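Local coordinates for protein lamina-associated polypeptide 2 isoforms alpha/zeta (Mus musculus, PDB 2V0X) that dimerizes as a component of the nuclear lamina and probably works with lamin A and DNA or chromatin, at residues H7-G13 against L156-Y168. The protein carries 2 engineered substitutions. Numbering follows the deposited sequence.
Sequences HSLTTLG and LRILNRTYDAASY
An extended N-terminal peptide lies along a long helix of the dimerization domain, with Leu9 and Thr11 of segment 7-13 resting on Asn160, Tyr163, Asp164 and Ser167 of helix 152-196. It illustrates how a non-helical chain can follow a helix in the same direction: His7 lies beside Leu156, Leu9 beside Asn160 and Thr11 beside Asp164, two extended residues matching about one helical turn. The peptide thus adds a layer to the helix surface, while Thr162 packs on Leu134 of helix 100-146 and on Ile138 of the second subunit.

Tyr163 separates the two inward-facing residues. With CG anti to the backbone N (chi1 -173°), its ring rises between them, and CB of Leu9 sits over one face, 3.9 Å from the ring centroid, in a CH-pi contact almost along the ring normal. The two methyls then diverge: Leu9 CD1 touches Tyr163 CD1 at 3.6 Å, whereas Leu9 CD2 lies 3.5 Å from Asn160 OD1. Were Tyr163 cut back to an alanine, the Leu9 side chain would probably lose the flat face it rests on, and the Thr11 methyl one of its neighbours. The same tyrosine also packs on Ser139 of the second subunit.

Polar pairing is modest. Asn160 OD1 accepts a weak but fairly straight hydrogen bond from Thr10 N (3.4 Å, 163°). Beyond Thr11, an inverse gamma turn centred on Leu12 bends the chain, and Leu12 CD2 comes to 3.8 Å from Asp164 OD2.

Thr11 CG2 is pressed closely against the helix, 3.3 Å from Tyr163 CD2 and 3.1 Å from Ser167 OG, a hydroxyl that donates its own hydrogen bond back to Asp164 O at 2.7 Å.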
loop_
_atom_site.group_PDB
_atom_site.type_symbol
_atom_site.label_atom_id
_atom_site.label_comp_id
_atom_site.label_asym_id
_atom_site.label_seq_id
_atom_site.Cartn_x
_atom_site.Cartn_y
_atom_site.Cartn_z
ATOM N N HIS B 7 19.373 -31.955 5.243
ATOM C CA HIS B 7 18.321 -31.172 5.888
ATOM C C HIS B 7 18.794 -29.755 6.215
ATOM O O HIS B 7 18.038 -28.941 6.749
ATOM C CB HIS B 7 17.821 -31.878 7.159
ATOM C CG HIS B 7 18.864 -32.040 8.224
ATOM N ND1 HIS B 7 18.799 -31.386 9.436
ATOM C CD2 HIS B 7 19.996 -32.785 8.261
ATOM C CE1 HIS B 7 19.843 -31.719 10.172
ATOM N NE2 HIS B 7 20.585 -32.567 9.482
ATOM N N SER B 8 20.052 -29.475 5.900
ATOM C CA SER B 8 20.634 -28.164 6.145
ATOM C C SER B 8 20.146 -27.199 5.063
ATOM O O SER B 8 20.684 -27.177 3.952
ATOM C CB SER B 8 22.165 -28.261 6.128
ATOM O OG SER B 8 22.775 -27.020 6.440
ATOM N N LEU B 9 19.079 -26.464 5.369
ATOM C CA LEU B 9 18.515 -25.499 4.431
ATOM C C LEU B 9 19.111 -24.124 4.696
ATOM O O LEU B 9 19.342 -23.751 5.850
ATOM C CB LEU B 9 16.990 -25.449 4.553
ATOM C CG LEU B 9 16.236 -26.754 4.281
ATOM C CD1 LEU B 9 14.744 -26.490 4.275
ATOM C CD2 LEU B 9 16.670 -27.355 2.955
ATOM N N THR B 10 19.377 -23.378 3.629
ATOM C CA THR B 10 19.963 -22.050 3.759
ATOM C C THR B 10 19.418 -21.058 2.732
ATOM O O THR B 10 18.865 -21.452 1.702
ATOM C CB THR B 10 21.512 -22.107 3.642
ATOM O OG1 THR B 10 21.889 -23.003 2.588
ATOM C CG2 THR B 10 22.144 -22.564 4.952
ATOM N N THR B 11 19.546 -19.772 3.040
ATOM C CA THR B 11 19.096 -18.705 2.153
ATOM C C THR B 11 20.130 -17.589 2.151
ATOM O O THR B 11 20.615 -17.181 3.207
ATOM C CB THR B 11 17.736 -18.116 2.598
ATOM O OG1 THR B 11 17.774 -17.807 3.995
ATOM C CG2 THR B 11 16.622 -19.086 2.337
ATOM N N LEU B 12 20.497 -17.124 0.965
ATOM C CA LEU B 12 21.473 -16.049 0.846
ATOM C C LEU B 12 20.825 -14.730 1.278
ATOM O O LEU B 12 20.329 -13.959 0.455
ATOM C CB LEU B 12 22.029 -15.971 -0.588
ATOM C CG LEU B 12 21.160 -15.544 -1.779
ATOM C CD1 LEU B 12 22.015 -15.511 -3.023
ATOM C CD2 LEU B 12 19.972 -16.465 -1.980
ATOM N N GLY B 13 20.792 -14.502 2.586
ATOM C CA GLY B 13 20.194 -13.288 3.113
ATOM C C GLY B 13 18.679 -13.368 3.115
ATOM O O GLY B 13 18.109 -14.405 3.461
ATOM N N LEU B 156 15.028 -32.785 -1.299
ATOM C CA LEU B 156 15.743 -31.800 -0.495
ATOM C C LEU B 156 16.153 -30.558 -1.295
ATOM O O LEU B 156 16.163 -29.447 -0.757
ATOM C CB LEU B 156 16.977 -32.426 0.152
ATOM C CG LEU B 156 16.714 -33.209 1.437
ATOM C CD1 LEU B 156 17.827 -34.225 1.660
ATOM C CD2 LEU B 156 16.600 -32.242 2.613
ATOM N N ARG B 157 16.535 -30.749 -2.554
ATOM C CA ARG B 157 16.914 -29.626 -3.405
ATOM C C ARG B 157 15.677 -28.817 -3.777
ATOM O O ARG B 157 15.738 -27.599 -3.895
ATOM C CB ARG B 157 17.654 -30.098 -4.663
ATOM C CG ARG B 157 19.171 -30.216 -4.457
ATOM C CD ARG B 157 19.914 -30.622 -5.737
ATOM N NE ARG B 157 19.544 -31.964 -6.186
ATOM C CZ ARG B 157 18.656 -32.221 -7.143
ATOM N NH1 ARG B 157 18.037 -31.227 -7.771
ATOM N NH2 ARG B 157 18.368 -33.475 -7.459
ATOM N N ILE B 158 14.547 -29.494 -3.935
ATOM C CA ILE B 158 13.306 -28.809 -4.261
ATOM C C ILE B 158 12.891 -27.996 -3.040
ATOM O O ILE B 158 12.594 -26.813 -3.152
ATOM C CB ILE B 158 12.191 -29.799 -4.662
ATOM C CG1 ILE B 158 12.534 -30.441 -6.008
ATOM C CG2 ILE B 158 10.858 -29.092 -4.810
ATOM C CD1 ILE B 158 12.733 -29.422 -7.114
ATOM N N LEU B 159 12.988 -28.618 -1.868
ATOM C CA LEU B 159 12.621 -27.988 -0.617
ATOM C C LEU B 159 13.574 -26.864 -0.256
ATOM O O LEU B 159 13.196 -25.930 0.444
ATOM C CB LEU B 159 12.578 -29.009 0.523
ATOM C CG LEU B 159 11.446 -30.052 0.543
ATOM C CD1 LEU B 159 11.565 -30.866 1.823
ATOM C CD2 LEU B 159 10.064 -29.387 0.462
ATOM N N ASN B 160 14.821 -26.956 -0.708
ATOM C CA ASN B 160 15.778 -25.909 -0.397
ATOM C C ASN B 160 15.335 -24.647 -1.154
ATOM O O ASN B 160 15.360 -23.535 -0.633
ATOM C CB ASN B 160 17.184 -26.342 -0.806
ATOM C CG ASN B 160 18.242 -25.401 -0.295
ATOM O OD1 ASN B 160 18.301 -25.101 0.902
ATOM N ND2 ASN B 160 19.077 -24.915 -1.193
ATOM N N ARG B 161 14.830 -24.851 -2.357
ATOM C CA ARG B 161 14.357 -23.763 -3.182
ATOM C C ARG B 161 13.088 -23.127 -2.544
ATOM O O ARG B 161 12.977 -21.894 -2.449
ATOM C CB ARG B 161 14.073 -24.313 -4.582
ATOM C CG ARG B 161 13.940 -23.267 -5.677
ATOM C CD ARG B 161 13.417 -23.904 -6.964
ATOM N NE ARG B 161 14.234 -25.042 -7.382
ATOM C CZ ARG B 161 13.810 -26.023 -8.177
ATOM N NH1 ARG B 161 12.569 -26.017 -8.648
ATOM N NH2 ARG B 161 14.635 -27.010 -8.511
ATOM N N THR B 162 12.171 -23.959 -2.047
ATOM C CA THR B 162 10.956 -23.445 -1.416
ATOM C C THR B 162 11.304 -22.654 -0.157
ATOM O O THR B 162 10.617 -21.691 0.200
ATOM C CB THR B 162 9.951 -24.577 -1.058
ATOM O OG1 THR B 162 10.492 -25.417 -0.029
ATOM C CG2 THR B 162 9.646 -25.410 -2.294
ATOM N N TYR B 163 12.372 -23.076 0.513
ATOM C CA TYR B 163 12.835 -22.418 1.730
ATOM C C TYR B 163 13.262 -20.964 1.411
ATOM O O TYR B 163 12.933 -20.028 2.149
ATOM C CB TYR B 163 14.012 -23.205 2.318
ATOM C CG TYR B 163 14.457 -22.716 3.673
ATOM C CD1 TYR B 163 13.778 -23.099 4.827
ATOM C CD2 TYR B 163 15.551 -21.868 3.803
ATOM C CE1 TYR B 163 14.168 -22.650 6.077
ATOM C CE2 TYR B 163 15.952 -21.409 5.058
ATOM C CZ TYR B 163 15.253 -21.807 6.189
ATOM O OH TYR B 163 15.631 -21.352 7.434
ATOM N N ASP B 164 13.985 -20.799 0.309
ATOM C CA ASP B 164 14.449 -19.496 -0.147
ATOM C C ASP B 164 13.248 -18.624 -0.539
ATOM O O ASP B 164 13.138 -17.476 -0.121
ATOM C CB ASP B 164 15.393 -19.657 -1.349
ATOM C CG ASP B 164 15.925 -18.330 -1.857
ATOM O OD1 ASP B 164 15.822 -18.071 -3.077
ATOM O OD2 ASP B 164 16.451 -17.551 -1.037
ATOM N N ALA B 165 12.346 -19.187 -1.326
ATOM C CA ALA B 165 11.137 -18.469 -1.731
ATOM C C ALA B 165 10.364 -17.954 -0.498
ATOM O O ALA B 165 9.846 -16.830 -0.512
ATOM C CB ALA B 165 10.249 -19.369 -2.596
ATOM N N ALA B 166 10.321 -18.749 0.576
ATOM C CA ALA B 166 9.615 -18.343 1.801
ATOM C C ALA B 166 10.314 -17.167 2.474
ATOM O O ALA B 166 9.652 -16.255 2.967
ATOM C CB ALA B 166 9.468 -19.520 2.793
ATOM N N SER B 167 11.645 -17.161 2.485
ATOM C CA SER B 167 12.345 -16.036 3.097
ATOM C C SER B 167 12.179 -14.796 2.200
ATOM O O SER B 167 12.072 -13.686 2.695
ATOM C CB SER B 167 13.823 -16.353 3.335
ATOM O OG SER B 167 14.390 -16.906 2.174
ATOM N N TYR B 168 12.118 -15.007 0.891
ATOM C CA TYR B 168 11.921 -13.916 -0.063
ATOM C C TYR B 168 10.572 -13.269 0.270
ATOM O O TYR B 168 10.452 -12.048 0.354
ATOM C CB TYR B 168 11.882 -14.464 -1.492
ATOM C CG TYR B 168 11.508 -13.435 -2.544
ATOM C CD1 TYR B 168 12.485 -12.765 -3.285
ATOM C CD2 TYR B 168 10.176 -13.132 -2.799
ATOM C CE1 TYR B 168 12.130 -11.822 -4.258
ATOM C CE2 TYR B 168 9.818 -12.201 -3.752
ATOM C CZ TYR B 168 10.787 -11.553 -4.482
ATOM O OH TYR B 168 10.389 -10.669 -5.457
#